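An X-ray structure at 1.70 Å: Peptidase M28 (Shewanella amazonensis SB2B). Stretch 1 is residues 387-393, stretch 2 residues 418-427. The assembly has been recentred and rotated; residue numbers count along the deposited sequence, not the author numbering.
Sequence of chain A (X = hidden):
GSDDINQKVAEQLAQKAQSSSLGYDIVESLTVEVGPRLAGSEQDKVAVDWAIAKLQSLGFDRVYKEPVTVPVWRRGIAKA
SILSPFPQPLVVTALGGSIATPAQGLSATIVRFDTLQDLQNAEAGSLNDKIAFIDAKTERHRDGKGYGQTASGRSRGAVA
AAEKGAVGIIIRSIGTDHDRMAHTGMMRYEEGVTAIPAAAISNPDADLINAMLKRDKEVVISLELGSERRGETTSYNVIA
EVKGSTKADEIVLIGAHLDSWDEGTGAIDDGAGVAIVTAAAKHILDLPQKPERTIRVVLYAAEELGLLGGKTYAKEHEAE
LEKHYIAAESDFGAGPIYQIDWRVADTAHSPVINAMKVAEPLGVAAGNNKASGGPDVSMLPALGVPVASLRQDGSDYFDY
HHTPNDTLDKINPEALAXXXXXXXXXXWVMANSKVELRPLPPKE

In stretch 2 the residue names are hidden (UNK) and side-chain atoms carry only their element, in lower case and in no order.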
# COMPACT_ATOMS: atom_id res chain seq x y z
N VAL A 387 -4.11 10.16 -35.47
CA VAL A 387 -3.57 10.05 -34.16
C VAL A 387 -2.51 8.95 -34.12
O VAL A 387 -2.37 8.18 -35.06
CB VAL A 387 -4.66 9.75 -33.07
CG1 VAL A 387 -5.67 10.93 -32.96
CG2 VAL A 387 -5.34 8.39 -33.29
N ALA A 388 -1.74 8.95 -33.03
CA ALA A 388 -0.86 7.85 -32.67
C ALA A 388 -1.11 7.45 -31.22
O ALA A 388 -1.55 8.28 -30.39
CB ALA A 388 0.63 8.24 -32.87
N SER A 389 -0.87 6.18 -30.92
CA SER A 389 -0.86 5.66 -29.55
C SER A 389 0.56 5.19 -29.29
O SER A 389 1.04 4.20 -29.89
CB SER A 389 -1.83 4.50 -29.39
OG SER A 389 -3.18 4.94 -29.39
N LEU A 390 1.22 5.90 -28.40
CA LEU A 390 2.58 5.61 -28.02
C LEU A 390 2.45 4.72 -26.78
O LEU A 390 2.15 5.18 -25.66
CB LEU A 390 3.34 6.91 -27.76
CG LEU A 390 3.61 7.74 -29.03
CD1 LEU A 390 2.45 8.73 -29.26
CD2 LEU A 390 4.90 8.52 -28.94
N ARG A 391 2.63 3.43 -27.00
CA ARG A 391 2.20 2.41 -26.04
C ARG A 391 3.19 2.34 -24.89
O ARG A 391 4.33 1.99 -25.10
CB ARG A 391 2.14 1.06 -26.73
CG ARG A 391 1.16 0.98 -27.91
CD ARG A 391 -0.28 1.16 -27.48
NE ARG A 391 -1.21 0.96 -28.60
CZ ARG A 391 -2.53 1.17 -28.54
NH1 ARG A 391 -3.11 1.61 -27.42
NH2 ARG A 391 -3.28 0.94 -29.63
N GLN A 392 2.71 2.61 -23.66
CA GLN A 392 3.52 2.50 -22.46
C GLN A 392 3.34 1.15 -21.80
O GLN A 392 2.25 0.61 -21.84
CB GLN A 392 3.09 3.55 -21.45
CG GLN A 392 3.37 4.98 -21.87
CD GLN A 392 2.97 5.96 -20.83
OE1 GLN A 392 1.80 6.41 -20.76
NE2 GLN A 392 3.92 6.28 -19.97
N ASP A 393 4.41 0.68 -21.16
CA ASP A 393 4.35 -0.51 -20.30
C ASP A 393 3.61 -0.15 -19.00
O ASP A 393 4.13 0.59 -18.15
CB ASP A 393 5.74 -1.05 -19.99
CG ASP A 393 5.71 -2.36 -19.19
OD1 ASP A 393 4.80 -2.60 -18.37
OD2 ASP A 393 6.63 -3.17 -19.40
N UNK A 418 12.67 8.20 -20.63
CA UNK A 418 12.48 7.53 -21.92
C UNK A 418 11.20 8.00 -22.62
O UNK A 418 11.17 8.18 -23.84
n UNK A 418 11.11 3.82 -24.48
c UNK A 418 12.49 5.24 -23.08
c UNK A 418 11.11 4.73 -23.52
c UNK A 418 12.46 6.03 -21.75
o UNK A 418 10.06 5.13 -22.97
N UNK A 419 10.13 8.23 -21.86
CA UNK A 419 8.93 8.80 -22.45
C UNK A 419 9.15 10.22 -22.98
O UNK A 419 8.67 10.55 -24.07
c UNK A 419 7.13 7.50 -21.20
c UNK A 419 7.77 8.86 -21.47
o UNK A 419 6.13 7.15 -21.84
n UNK A 419 7.68 6.75 -20.23
N UNK A 420 9.88 11.03 -22.23
CA UNK A 420 10.20 12.39 -22.66
C UNK A 420 10.98 12.33 -23.99
O UNK A 420 10.67 13.05 -24.96
c UNK A 420 11.01 13.16 -21.60
c UNK A 420 11.43 14.48 -22.17
c UNK A 420 10.18 13.34 -20.36
N UNK A 421 11.93 11.39 -24.05
CA UNK A 421 12.78 11.20 -25.24
C UNK A 421 11.94 10.82 -26.43
O UNK A 421 12.07 11.42 -27.49
c UNK A 421 13.86 10.11 -25.02
N UNK A 422 11.04 9.85 -26.25
CA UNK A 422 10.22 9.35 -27.38
C UNK A 422 9.19 10.40 -27.83
O UNK A 422 8.97 10.58 -29.04
c UNK A 422 10.54 6.98 -26.67
c UNK A 422 8.67 7.61 -28.22
c UNK A 422 9.50 8.06 -27.01
N UNK A 423 8.56 11.13 -26.90
CA UNK A 423 7.62 12.18 -27.29
C UNK A 423 8.34 13.32 -28.00
O UNK A 423 7.79 13.91 -28.93
c UNK A 423 5.45 12.01 -26.03
c UNK A 423 5.33 10.78 -25.38
c UNK A 423 3.00 10.66 -25.94
c UNK A 423 6.78 12.73 -26.13
c UNK A 423 4.31 12.52 -26.64
o UNK A 423 1.77 10.02 -25.88
c UNK A 423 3.09 11.86 -26.58
c UNK A 423 4.12 10.13 -25.30
N UNK A 424 9.55 13.63 -27.56
CA UNK A 424 10.32 14.69 -28.21
C UNK A 424 10.63 14.28 -29.66
O UNK A 424 10.47 15.10 -30.58
c UNK A 424 11.57 15.01 -27.43
N UNK A 425 11.04 13.04 -29.86
CA UNK A 425 11.27 12.52 -31.20
C UNK A 425 9.97 12.56 -32.01
O UNK A 425 9.94 13.00 -33.17
n UNK A 425 15.15 9.55 -30.81
c UNK A 425 13.17 10.93 -30.56
c UNK A 425 11.78 11.07 -31.17
c UNK A 425 13.81 9.58 -30.75
o UNK A 425 13.11 8.59 -30.87
N UNK A 426 8.89 12.04 -31.43
CA UNK A 426 7.60 12.03 -32.11
C UNK A 426 7.18 13.44 -32.53
O UNK A 426 6.77 13.66 -33.68
c UNK A 426 2.93 12.37 -31.97
c UNK A 426 3.46 10.41 -33.20
c UNK A 426 4.74 10.43 -32.68
c UNK A 426 2.56 11.40 -32.84
c UNK A 426 4.20 12.38 -31.43
c UNK A 426 6.52 11.40 -31.21
c UNK A 426 5.14 11.42 -31.80
N UNK A 427 7.18 14.37 -31.59
CA UNK A 427 6.70 15.72 -31.88
C UNK A 427 7.62 16.37 -32.92
O UNK A 427 7.13 16.98 -33.85
c UNK A 427 6.57 16.57 -30.63
O HOH W 1 1.99 7.64 -24.50

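Position 418 carries five side-chain atoms: a chain of three carbons, the third bonded to one oxygen and one nitrogen. That is a primary amide on a two-methylene arm, Gln-418; it makes no contact with stretch 1.

Position 419 has two carbons, the second bearing one oxygen and one nitrogen, a shorter amide. Its CA-to-CB bond points toward the strand, and its amide oxygen comes close to NE2 of Gln-392. The residue is Asn-419. The distance from its OD1 to NE2 of Gln-392 is 3.0 Å, a close polar approach whose geometry does not settle whether a hydrogen bond forms.

At position 420 one carbon carries two more, the beta-branched pattern of Val-420, and position 421 has a single carbon, Ala-421. Both are out of reach of the strand.

Position 422 again shows one carbon bearing two, but here the CA-to-CB bond points toward stretch 1 and a branch carbon meets CD2 of Leu-390. It is Val-422, with chi1 at 180° (t); its CG1 sits 3.9 Å from CD2 of Leu-390.

Position 423 has a carbon leading to a six-carbon ring with an oxygen opposite the attachment point. The CA-to-CB bond runs sideways, yet the side chain's end comes nearer the strand, and CD2 of Leu-390 stands over one ring face, 14° off the normal. This defines Tyr-423. The OH of Tyr-423 is 3.7 Å from CD1 of Leu-390 and 2.8 Å from the O of water 1, which donates a hydrogen bond to O of Leu-390 at 2.7 Å.

Position 424 has one carbon, Ala-424. Position 425 has three carbons, the last with one oxygen and one nitrogen, Gln-425. Neither touches stretch 1.

Position 426 holds a carbon and a six-carbon ring without oxygen. CB of Ala-388 approaches the ring obliquely, while CD1 of Leu-390 lies over one ring face, only 4° off the normal. This is Phe-426, chi1 177° (t); its CE1 is 3.6 Å from CB of Ala-388. Position 427, a single carbon, is Ala-427, out of reach.

The helix runs nearly antiparallel to the strand, at 163°. Contacting positions 419, 422, 423 and 426 follow the three- and four-residue spacing that places them along one helical side; on the strand, alternation directs Ala-388 and Leu-390 toward the helix and Ser-389 and Arg-391 away. Leu-390, with 102 Å² covered, is the centre: its two methyls meet different aromatic faces in CH-pi contacts. The amide pair lies beyond this apolar patch, and the water links the tyrosine hydroxyl to the strand backbone. Together the stretches bury 311 Å².

Stretch 2 418-427: QNVAVYAQFA
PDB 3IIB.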